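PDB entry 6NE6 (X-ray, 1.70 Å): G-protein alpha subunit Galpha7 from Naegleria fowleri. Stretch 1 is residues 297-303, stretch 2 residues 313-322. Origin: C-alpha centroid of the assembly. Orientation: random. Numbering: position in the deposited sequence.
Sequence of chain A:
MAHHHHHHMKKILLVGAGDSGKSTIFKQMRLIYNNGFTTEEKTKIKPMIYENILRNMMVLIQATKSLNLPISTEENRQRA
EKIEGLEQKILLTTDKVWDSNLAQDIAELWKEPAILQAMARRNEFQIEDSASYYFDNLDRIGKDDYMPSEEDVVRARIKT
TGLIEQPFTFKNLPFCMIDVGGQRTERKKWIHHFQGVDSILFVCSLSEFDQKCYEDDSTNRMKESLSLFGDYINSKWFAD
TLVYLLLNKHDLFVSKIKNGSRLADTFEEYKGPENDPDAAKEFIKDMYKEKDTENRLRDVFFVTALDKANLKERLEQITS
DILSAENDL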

# COMPACT_ATOMS: atom_id res chain seq x y z
N LEU A 297 12.80 -10.31 -15.90
CA LEU A 297 13.11 -9.50 -14.73
C LEU A 297 14.60 -9.25 -14.63
O LEU A 297 15.43 -10.16 -14.80
CB LEU A 297 12.61 -10.18 -13.45
CG LEU A 297 11.10 -10.21 -13.24
CD1 LEU A 297 10.78 -11.12 -12.04
CD2 LEU A 297 10.58 -8.79 -13.00
N ARG A 298 14.95 -8.01 -14.32
CA ARG A 298 16.34 -7.69 -14.01
C ARG A 298 16.74 -8.25 -12.65
O ARG A 298 17.81 -8.86 -12.51
CB ARG A 298 16.53 -6.18 -14.06
CG ARG A 298 17.89 -5.74 -13.69
CD ARG A 298 18.91 -6.16 -14.73
NE ARG A 298 20.20 -5.62 -14.36
CZ ARG A 298 21.30 -5.71 -15.09
NH1 ARG A 298 21.27 -6.33 -16.27
NH2 ARG A 298 22.42 -5.17 -14.64
N ASP A 299 15.88 -8.06 -11.65
CA ASP A 299 16.15 -8.59 -10.31
C ASP A 299 14.85 -8.59 -9.51
O ASP A 299 13.83 -8.04 -9.94
CB ASP A 299 17.25 -7.76 -9.63
CG ASP A 299 18.14 -8.59 -8.72
OD1 ASP A 299 17.74 -9.71 -8.31
OD2 ASP A 299 19.24 -8.11 -8.40
N VAL A 300 14.90 -9.21 -8.33
CA VAL A 300 13.77 -9.27 -7.41
C VAL A 300 14.26 -8.82 -6.04
O VAL A 300 15.31 -9.28 -5.59
CB VAL A 300 13.15 -10.68 -7.32
CG1 VAL A 300 12.05 -10.71 -6.27
CG2 VAL A 300 12.61 -11.14 -8.67
N PHE A 301 13.52 -7.91 -5.39
CA PHE A 301 13.91 -7.37 -4.10
C PHE A 301 12.75 -7.48 -3.12
O PHE A 301 11.60 -7.23 -3.48
CB PHE A 301 14.33 -5.88 -4.18
CG PHE A 301 15.58 -5.62 -4.97
CD1 PHE A 301 16.82 -5.60 -4.35
CD2 PHE A 301 15.52 -5.37 -6.33
CE1 PHE A 301 17.98 -5.35 -5.08
CE2 PHE A 301 16.68 -5.11 -7.06
CZ PHE A 301 17.90 -5.11 -6.44
N PHE A 302 13.07 -7.84 -1.87
CA PHE A 302 12.10 -7.72 -0.79
C PHE A 302 12.24 -6.34 -0.19
O PHE A 302 13.36 -5.83 -0.06
CB PHE A 302 12.35 -8.78 0.29
CG PHE A 302 12.20 -10.19 -0.19
CD1 PHE A 302 10.94 -10.73 -0.39
CD2 PHE A 302 13.32 -10.97 -0.44
CE1 PHE A 302 10.79 -12.03 -0.81
CE2 PHE A 302 13.18 -12.28 -0.87
CZ PHE A 302 11.91 -12.81 -1.06
N VAL A 303 11.12 -5.73 0.21
CA VAL A 303 11.19 -4.39 0.79
C VAL A 303 10.03 -4.19 1.76
O VAL A 303 9.00 -4.85 1.69
CB VAL A 303 11.19 -3.31 -0.32
CG1 VAL A 303 9.85 -3.24 -1.01
CG2 VAL A 303 11.58 -1.95 0.25
N GLU A 313 17.73 1.80 1.27
CA GLU A 313 18.78 0.85 0.95
C GLU A 313 18.43 0.06 -0.31
O GLU A 313 19.28 -0.12 -1.20
CB GLU A 313 18.99 -0.09 2.15
CG GLU A 313 20.00 -1.19 1.94
CD GLU A 313 20.20 -2.00 3.20
OE1 GLU A 313 20.30 -1.39 4.28
OE2 GLU A 313 20.23 -3.25 3.12
N ARG A 314 17.19 -0.41 -0.41
CA ARG A 314 16.78 -1.18 -1.58
C ARG A 314 16.76 -0.30 -2.82
O ARG A 314 17.14 -0.75 -3.91
CB ARG A 314 15.41 -1.81 -1.35
CG ARG A 314 15.37 -2.81 -0.19
CD ARG A 314 16.01 -4.15 -0.54
NE ARG A 314 16.09 -4.98 0.67
CZ ARG A 314 17.11 -4.95 1.52
NH1 ARG A 314 18.15 -4.17 1.27
NH2 ARG A 314 17.11 -5.70 2.61
N LEU A 315 16.33 0.96 -2.69
CA LEU A 315 16.27 1.82 -3.87
C LEU A 315 17.67 2.17 -4.35
O LEU A 315 17.89 2.31 -5.57
CB LEU A 315 15.46 3.08 -3.57
CG LEU A 315 13.97 2.78 -3.38
CD1 LEU A 315 13.20 4.02 -2.96
CD2 LEU A 315 13.35 2.16 -4.63
N GLU A 316 18.63 2.31 -3.43
CA GLU A 316 20.02 2.53 -3.82
C GLU A 316 20.57 1.32 -4.56
O GLU A 316 21.35 1.47 -5.51
CB GLU A 316 20.86 2.84 -2.58
N GLN A 317 20.21 0.10 -4.13
CA GLN A 317 20.62 -1.08 -4.87
C GLN A 317 20.04 -1.06 -6.28
O GLN A 317 20.74 -1.37 -7.26
CB GLN A 317 20.17 -2.35 -4.16
CG GLN A 317 20.84 -2.66 -2.85
CD GLN A 317 20.24 -3.90 -2.23
OE1 GLN A 317 19.29 -3.83 -1.46
NE2 GLN A 317 20.75 -5.06 -2.62
N ILE A 318 18.77 -0.69 -6.40
CA ILE A 318 18.12 -0.65 -7.70
C ILE A 318 18.76 0.41 -8.59
O ILE A 318 19.10 0.15 -9.74
CB ILE A 318 16.61 -0.41 -7.53
CG1 ILE A 318 15.97 -1.61 -6.81
CG2 ILE A 318 15.97 -0.15 -8.88
CD1 ILE A 318 14.52 -1.39 -6.43
N THR A 319 18.94 1.63 -8.06
CA THR A 319 19.49 2.68 -8.93
C THR A 319 20.94 2.38 -9.30
O THR A 319 21.35 2.67 -10.43
CB THR A 319 19.36 4.06 -8.29
OG1 THR A 319 20.01 4.08 -7.02
CG2 THR A 319 17.88 4.41 -8.09
N SER A 320 21.70 1.77 -8.40
CA SER A 320 23.06 1.37 -8.76
C SER A 320 23.03 0.35 -9.88
O SER A 320 23.83 0.42 -10.82
CB SER A 320 23.79 0.79 -7.55
OG SER A 320 24.01 1.80 -6.58
N ASP A 321 22.09 -0.60 -9.81
CA ASP A 321 22.03 -1.61 -10.86
C ASP A 321 21.58 -1.00 -12.18
O ASP A 321 22.07 -1.39 -13.25
CB ASP A 321 21.10 -2.74 -10.45
CG ASP A 321 21.13 -3.87 -11.45
OD1 ASP A 321 22.20 -4.48 -11.60
OD2 ASP A 321 20.10 -4.11 -12.10
N ILE A 322 20.63 -0.05 -12.14
CA ILE A 322 20.23 0.64 -13.36
C ILE A 322 21.44 1.29 -14.01
O ILE A 322 21.65 1.18 -15.23
CB ILE A 322 19.14 1.68 -13.06
CG1 ILE A 322 17.82 0.99 -12.76
CG2 ILE A 322 18.97 2.61 -14.25
CD1 ILE A 322 16.77 1.94 -12.19

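How do the two backbones lie? The strand that ends at Phe 302 runs nearly antiparallel to the helical stretch 2, at 169° between their directions, with the axes 9.7 Å apart at closest approach. Side chains therefore bridge the gap, and residues early in stretch 1 meet those late in stretch 2: Arg 298 faces Asp 321, while Val 303 lies by Arg 314.

What holds the charged end? Arg 298 and Asp 321 form a two-pronged salt bridge. Arg 298 NE donates to Asp 321 OD2 at 2.7 Å and Arg 298 NH2 to Asp 321 OD1 at 3.1 Å, so the carboxylate meets the guanidinium edge, where N-H groups point.

What packs in the middle? Phe 301 is buried and points toward the helix. Ile 318 CG1 sits over one face of the Phe 301 ring, 4.0 Å from that ring's centroid, in a CH-pi contact, while Gln 317 NE2 lies at the ring edge, 3.7 Å from Phe 301 CE1. The aliphatic part of Arg 314 also packs: Arg 314 CG is 3.9 Å from Val 303 CG2.

How does Arg 314 bind the strand's end? A guanidinium has several N-H donors. Arg 314 NE donates to the backbone carbonyl Phe 302 O at 3.0 Å, leaving Arg 314 NH1 to salt-bridge Glu 313 OE2 at 2.9 Å and hydrogen-bond Gln 317 OE1 at 3.0 Å.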